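Local coordinates for ORF131 protein (Ralstonia metallidurans, PDB 2WTP), which binds copper and probably takes part in the heavy-metal resistance of its bacterial host, changing conformation when the metal is taken up, at residues A[47-51]-A[102-108]; A[71-77]-A[119-125]. One frame throughout, in Å; residues are numbered along the deposited sequence.

How the contacts relate
Two contacts whose centres lie 11 Å apart illustrate how a small metal-binding fold joins its parts. Along the chain their segments alternate, 47-51, 71-77, 102-108 and then 119-125, so contact 2 opens before contact 1 is complete. Both reach the three-stranded sheet ordered 72-76, 119-123, 101-104: contact 2 pairs its two parallel strands, and contact 1 sets the end of helix 37-49 against the outer strand 101-104 and helix 105-108. Strand 119-123 is the middle strand, and joins contact 1 through a probable bond from Val120 N to Val103 O at 2.8 Å. Copper is bound at both, beside His47 in contact 1 and at Asp123 in contact 2, where the second subunit meets it.

Contact 1 of 2, residues A[47-51]-A[102-108]; sequences HATLY and SVDLGLL
A largely apolar packing contact, with no direct hydrogen bond across it, sets the C-terminal end of helix 37-49 and the turn after it against strand 101-104 and the short helix 105-108. Its centre is the ring of Tyr51, with Val103 against one face. The valine CB sits over the middle of the ring, 3.7 Å from the centroid and 8° off the normal, a clear CH-pi contact. Val103 holds CG1 between its own backbone N and carbonyl carbon (chi1 62°), and this rotation lays CG1 near Tyr51 CG and CG2 near CD2, spreading both methyls against that face. Around this pair the helix contributes two further side chains. Ala48 CB touches both the Leu107 carbonyl oxygen, at 3.4 Å, and Leu108 CD2, at 3.6 Å; its small size lets the two backbones come within 5.0 Å at the CA atoms of Ala48 and Leu108. His47 turns CD2 toward Leu107 CD1 (3.6 Å) of the short helix and NE2 toward Val103 CG2 of the strand, while Tyr51 CE2 covers one face of the imidazole near its rim. Behind the contact, Trp92 of strand 88-94 packs on both Ala48 and Leu108, and Ile122 of the neighbouring strand backs Tyr51 and Val103. At the far end Asp104 caps the short helix, OD1 accepting from Gly106 N at 2.8 Å through its anti lone pair. A bound copper ion lies about 2 Å from the His47 side chain. His47 thus combines apolar packing with nearness to a bound copper: carbon contacts with Leu107 and Val103 and the tyrosine on its face should limit the swing of the imidazole, and so probably help to hold it in position for the metal.

Contact 2 of 2, residues A[71-77]-A[119-125]; sequences RYVNVDS and RVYIDRS. With MG (magnesium ion), chain F; CU (copper (II) ion), chain O.
Strands 72-76 and 119-123 pair in parallel, with Val75 meeting Val120 and Ile122 on one face and Asn74 meeting Tyr121 on the other. Straight backbone bonds set the ladder: Tyr121 N donates to Val73 O at 2.9 Å, and Val75 N to Tyr121 O. On the buried face Val75 CG2, held between its backbone N and carbonyl carbon, presses on Val120 CG1 at 3.5 Å, tighter than usual van der Waals contact; the two valines cross at about a right angle. Ile122 instead lies alongside Val75, its CG1 meeting the same methyl, and Phe94 of strand 88-94 covers all three residues. On the other face Asn74 and Tyr121 point the same way, OD1 lying 3.4 Å from Tyr121 CB with the amide and ring planes 67° apart; Asn74 ND2 bonds to Asn74 O of the second subunit. This is the parallel pair of a mixed three-stranded sheet whose other neighbour, 101-104, is antiparallel to 119-123, and its C-terminal end carries a metal site at the subunit interface. There Asp123 extends CG away from its backbone N (chi1 -176°), and its carboxylate bridges two metals: OD1 binds magnesium at 2.1 Å and OD2 binds copper at 2.1 Å. Asp123 of the second subunit also binds the copper, and waters complete most of the magnesium shell, though one of them is doubtfully placed. In one of two modelled conformers Ser77 places OG 2.7 Å from Asp123 O, in the carbonyl plane, while Ser77 N reaches the same oxygen only weakly.

Contact 1 of 2, residues A[47-51]-A[102-108]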
# COMPACT_ATOMS: atom_id res chain seq x y z
N HIS A 47 19.20 5.07 -10.84
CA HIS A 47 17.86 5.58 -10.72
C HIS A 47 17.23 5.13 -9.41
O HIS A 47 16.61 5.92 -8.72
CB HIS A 47 17.00 5.04 -11.93
CG HIS A 47 15.57 5.53 -11.95
ND1 HIS A 47 15.21 6.80 -12.34
CD2 HIS A 47 14.40 4.89 -11.68
CE1 HIS A 47 13.89 6.94 -12.27
NE2 HIS A 47 13.37 5.78 -11.92
N ALA A 48 17.37 3.83 -9.12
CA ALA A 48 16.77 3.37 -7.85
C ALA A 48 17.34 4.11 -6.64
O ALA A 48 16.53 4.29 -5.67
CB ALA A 48 17.09 1.79 -7.71
N THR A 49 18.62 4.45 -6.61
CA THR A 49 19.22 5.12 -5.47
C THR A 49 18.54 6.47 -5.22
O THR A 49 18.56 6.92 -4.04
CB THR A 49 20.72 5.25 -5.78
OG1 THR A 49 21.22 3.88 -5.90
CG2 THR A 49 21.51 5.95 -4.66
N LEU A 50 17.90 7.09 -6.21
CA LEU A 50 17.16 8.33 -5.96
C LEU A 50 15.94 8.10 -5.15
O LEU A 50 15.34 9.08 -4.67
CB LEU A 50 16.74 8.98 -7.28
CG LEU A 50 18.00 9.37 -8.07
CD1 LEU A 50 17.48 9.81 -9.52
CD2 LEU A 50 18.86 10.45 -7.41
N TYR A 51 15.52 6.87 -4.92
CA TYR A 51 14.28 6.57 -4.24
C TYR A 51 14.42 5.89 -2.93
O TYR A 51 13.44 5.41 -2.28
CB TYR A 51 13.34 5.74 -5.21
CG TYR A 51 12.85 6.59 -6.37
CD1 TYR A 51 11.72 7.39 -6.24
CD2 TYR A 51 13.58 6.64 -7.56
CE1 TYR A 51 11.23 8.19 -7.30
CE2 TYR A 51 13.11 7.48 -8.61
CZ TYR A 51 11.96 8.24 -8.44
OH TYR A 51 11.48 9.09 -9.48
N SER A 102 6.45 8.43 -7.77
CA SER A 102 6.43 7.01 -7.90
C SER A 102 7.65 6.43 -8.60
O SER A 102 8.41 7.16 -9.29
CB SER A 102 5.18 6.55 -8.68
OG SER A 102 5.25 6.83 -10.10
N VAL A 103 7.87 5.12 -8.40
CA VAL A 103 8.97 4.44 -9.09
C VAL A 103 8.57 3.04 -9.42
O VAL A 103 7.79 2.43 -8.66
CB VAL A 103 10.28 4.53 -8.21
CG1 VAL A 103 10.12 3.82 -6.88
CG2 VAL A 103 11.49 3.96 -9.01
N ASP A 104 9.14 2.46 -10.49
CA ASP A 104 8.82 1.04 -10.74
C ASP A 104 9.55 0.14 -9.80
O ASP A 104 10.79 0.24 -9.73
CB ASP A 104 9.17 0.69 -12.22
CG ASP A 104 8.46 -0.63 -12.65
OD1 ASP A 104 8.85 -1.71 -12.20
OD2 ASP A 104 7.47 -0.58 -13.38
N LEU A 105 8.87 -0.83 -9.17
CA LEU A 105 9.55 -1.70 -8.20
C LEU A 105 10.62 -2.50 -8.95
O LEU A 105 11.59 -2.97 -8.33
CB LEU A 105 8.47 -2.64 -7.64
CG LEU A 105 8.93 -3.55 -6.45
CD1 LEU A 105 9.33 -2.72 -5.25
CD2 LEU A 105 7.81 -4.62 -6.14
N GLY A 106 10.44 -2.81 -10.23
CA GLY A 106 11.41 -3.61 -11.00
C GLY A 106 12.76 -2.91 -11.17
O GLY A 106 13.73 -3.60 -11.53
N LEU A 107 12.81 -1.61 -10.95
CA LEU A 107 14.08 -0.87 -10.99
C LEU A 107 14.73 -0.88 -9.62
O LEU A 107 15.95 -0.91 -9.52
CB LEU A 107 13.87 0.58 -11.47
CG LEU A 107 13.28 0.49 -12.87
CD1 LEU A 107 13.08 1.96 -13.39
CD2 LEU A 107 14.22 -0.23 -13.90
N LEU A 108 13.94 -0.89 -8.56
CA LEU A 108 14.48 -1.06 -7.20
C LEU A 108 15.02 -2.44 -6.94
O LEU A 108 16.03 -2.63 -6.24
CB LEU A 108 13.41 -0.77 -6.12
CG LEU A 108 12.71 0.59 -6.25
CD1 LEU A 108 11.83 0.77 -5.05
CD2 LEU A 108 13.64 1.78 -6.53
O HOH W 1 9.12 9.35 -10.05

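Contact 2 of 2, residues A[71-77]-A[119-125]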
# COMPACT_ATOMS: atom_id res chain seq x y z
N ARG A 71 -0.70 -3.64 -9.74
CA ARG A 71 -0.35 -2.41 -10.43
C ARG A 71 0.31 -1.37 -9.56
O ARG A 71 1.24 -0.74 -10.02
CB ARG A 71 -1.52 -1.79 -11.17
CG ARG A 71 -1.98 -2.72 -12.37
CD ARG A 71 -1.09 -2.58 -13.68
NE ARG A 71 -1.50 -1.33 -14.34
CZ ARG A 71 -2.39 -1.15 -15.34
NH1 ARG A 71 -3.05 -2.16 -16.00
NH2 ARG A 71 -2.59 0.14 -15.68
N TYR A 72 -0.17 -1.16 -8.32
CA TYR A 72 0.58 -0.26 -7.48
C TYR A 72 0.39 -0.58 -6.02
O TYR A 72 -0.52 -1.33 -5.67
CB TYR A 72 0.21 1.24 -7.70
CG TYR A 72 -1.20 1.64 -7.23
CD1 TYR A 72 -1.37 2.19 -5.98
CD2 TYR A 72 -2.29 1.52 -8.08
CE1 TYR A 72 -2.70 2.54 -5.56
CE2 TYR A 72 -3.58 1.86 -7.66
CZ TYR A 72 -3.72 2.40 -6.40
OH TYR A 72 -4.98 2.80 -6.01
N VAL A 73 1.30 -0.03 -5.22
CA VAL A 73 1.16 -0.02 -3.76
C VAL A 73 1.52 1.35 -3.28
O VAL A 73 2.17 2.12 -3.98
CB VAL A 73 2.10 -1.00 -3.04
CG1 VAL A 73 1.72 -2.44 -3.38
CG2 VAL A 73 3.52 -0.79 -3.43
N ASN A 74 1.03 1.75 -2.10
CA ASN A 74 1.38 3.04 -1.48
C ASN A 74 2.32 2.86 -0.33
O ASN A 74 2.03 2.03 0.53
CB ASN A 74 0.10 3.74 -0.94
CG ASN A 74 -0.83 4.22 -1.98
OD1 ASN A 74 -0.53 4.47 -3.12
ND2 ASN A 74 -2.09 4.36 -1.57
N VAL A 75 3.41 3.62 -0.31
CA VAL A 75 4.33 3.60 0.86
C VAL A 75 4.57 5.01 1.28
O VAL A 75 4.35 6.01 0.57
CB VAL A 75 5.67 2.94 0.49
CG1 VAL A 75 5.41 1.49 -0.05
CG2 VAL A 75 6.50 3.78 -0.56
N ASP A 76 5.00 5.14 2.53
CA ASP A 76 5.40 6.43 3.04
C ASP A 76 6.89 6.69 2.80
O ASP A 76 7.72 5.79 2.77
CB ASP A 76 5.19 6.45 4.57
CG ASP A 76 3.72 6.46 4.97
OD1 ASP A 76 2.87 7.03 4.23
OD2 ASP A 76 3.43 5.79 6.01
N SER A 77 7.17 7.98 2.68
CA SER A 77 8.62 8.38 2.76
C SER A 77 9.20 7.77 4.03
O SER A 77 8.62 7.88 5.13
CB SER A 77 8.70 9.88 2.89
OG SER A 77 8.58 10.54 1.63
N ARG A 119 4.11 -0.36 -9.70
CA ARG A 119 4.56 1.01 -9.41
C ARG A 119 4.39 1.27 -7.93
O ARG A 119 3.36 0.95 -7.35
CB ARG A 119 3.77 1.98 -10.24
CG ARG A 119 4.45 3.34 -10.24
CD ARG A 119 4.21 4.16 -11.52
NE ARG A 119 5.14 3.70 -12.49
CZ ARG A 119 6.39 4.19 -12.63
NH1 ARG A 119 7.15 3.57 -13.51
NH2 ARG A 119 6.86 5.20 -11.92
N VAL A 120 5.44 1.78 -7.30
CA VAL A 120 5.32 2.18 -5.88
C VAL A 120 5.06 3.67 -5.79
O VAL A 120 5.82 4.48 -6.32
CB VAL A 120 6.65 1.91 -5.17
CG1 VAL A 120 6.48 2.20 -3.65
CG2 VAL A 120 7.00 0.41 -5.37
N TYR A 121 3.94 4.05 -5.16
CA TYR A 121 3.59 5.46 -4.97
C TYR A 121 4.13 5.86 -3.61
O TYR A 121 3.66 5.31 -2.60
CB TYR A 121 2.06 5.54 -5.03
CG TYR A 121 1.58 6.96 -5.08
CD1 TYR A 121 1.05 7.48 -6.25
CD2 TYR A 121 1.63 7.77 -3.93
CE1 TYR A 121 0.63 8.79 -6.30
CE2 TYR A 121 1.16 9.15 -3.97
CZ TYR A 121 0.71 9.59 -5.22
OH TYR A 121 0.24 10.90 -5.26
N ILE A 122 5.02 6.82 -3.55
CA ILE A 122 5.72 7.23 -2.32
C ILE A 122 5.13 8.58 -1.87
O ILE A 122 5.17 9.58 -2.59
CB ILE A 122 7.28 7.40 -2.53
CG1 ILE A 122 7.86 6.08 -3.08
CG2 ILE A 122 7.82 7.72 -1.15
CD1 ILE A 122 9.25 6.28 -3.79
N ASP A 123 4.47 8.61 -0.72
CA ASP A 123 3.90 9.84 -0.21
C ASP A 123 5.00 10.77 0.29
O ASP A 123 6.06 10.36 0.75
CB ASP A 123 3.06 9.44 0.98
CG ASP A 123 2.30 10.57 1.60
OD1 ASP A 123 1.73 11.37 0.87
OD2 ASP A 123 2.19 10.56 2.82
N ARG A 124 4.74 12.07 0.16
CA ARG A 124 5.61 13.18 0.57
C ARG A 124 6.03 13.02 2.01
O ARG A 124 5.23 12.60 2.87
CB ARG A 124 4.80 14.47 0.33
CG ARG A 124 5.36 15.73 0.89
CD ARG A 124 4.58 16.90 0.34
NE ARG A 124 4.58 18.03 1.26
CZ ARG A 124 5.60 18.33 2.04
NH1 ARG A 124 6.72 17.60 1.98
NH2 ARG A 124 5.53 19.38 2.86
N SER A 125 7.27 13.44 2.32
CA SER A 125 7.77 13.46 3.68
C SER A 125 7.29 14.58 4.57
O SER A 125 7.19 15.71 4.14
CB SER A 125 9.29 13.55 3.49
OG SER A 125 9.87 13.67 4.80
MG MG F . -0.19 12.31 0.63
CU CU O . 1.01 12.08 3.65
O HOH W 2 5.10 10.02 3.96
O HOH W 3 0.75 13.85 -0.28
O HOH W 4 -0.62 13.09 -1.75
O HOH W 5 -0.35 11.21 -1.03
O HOH W 6 -0.58 13.77 2.25
O HOH W 7 -2.32 12.74 0.23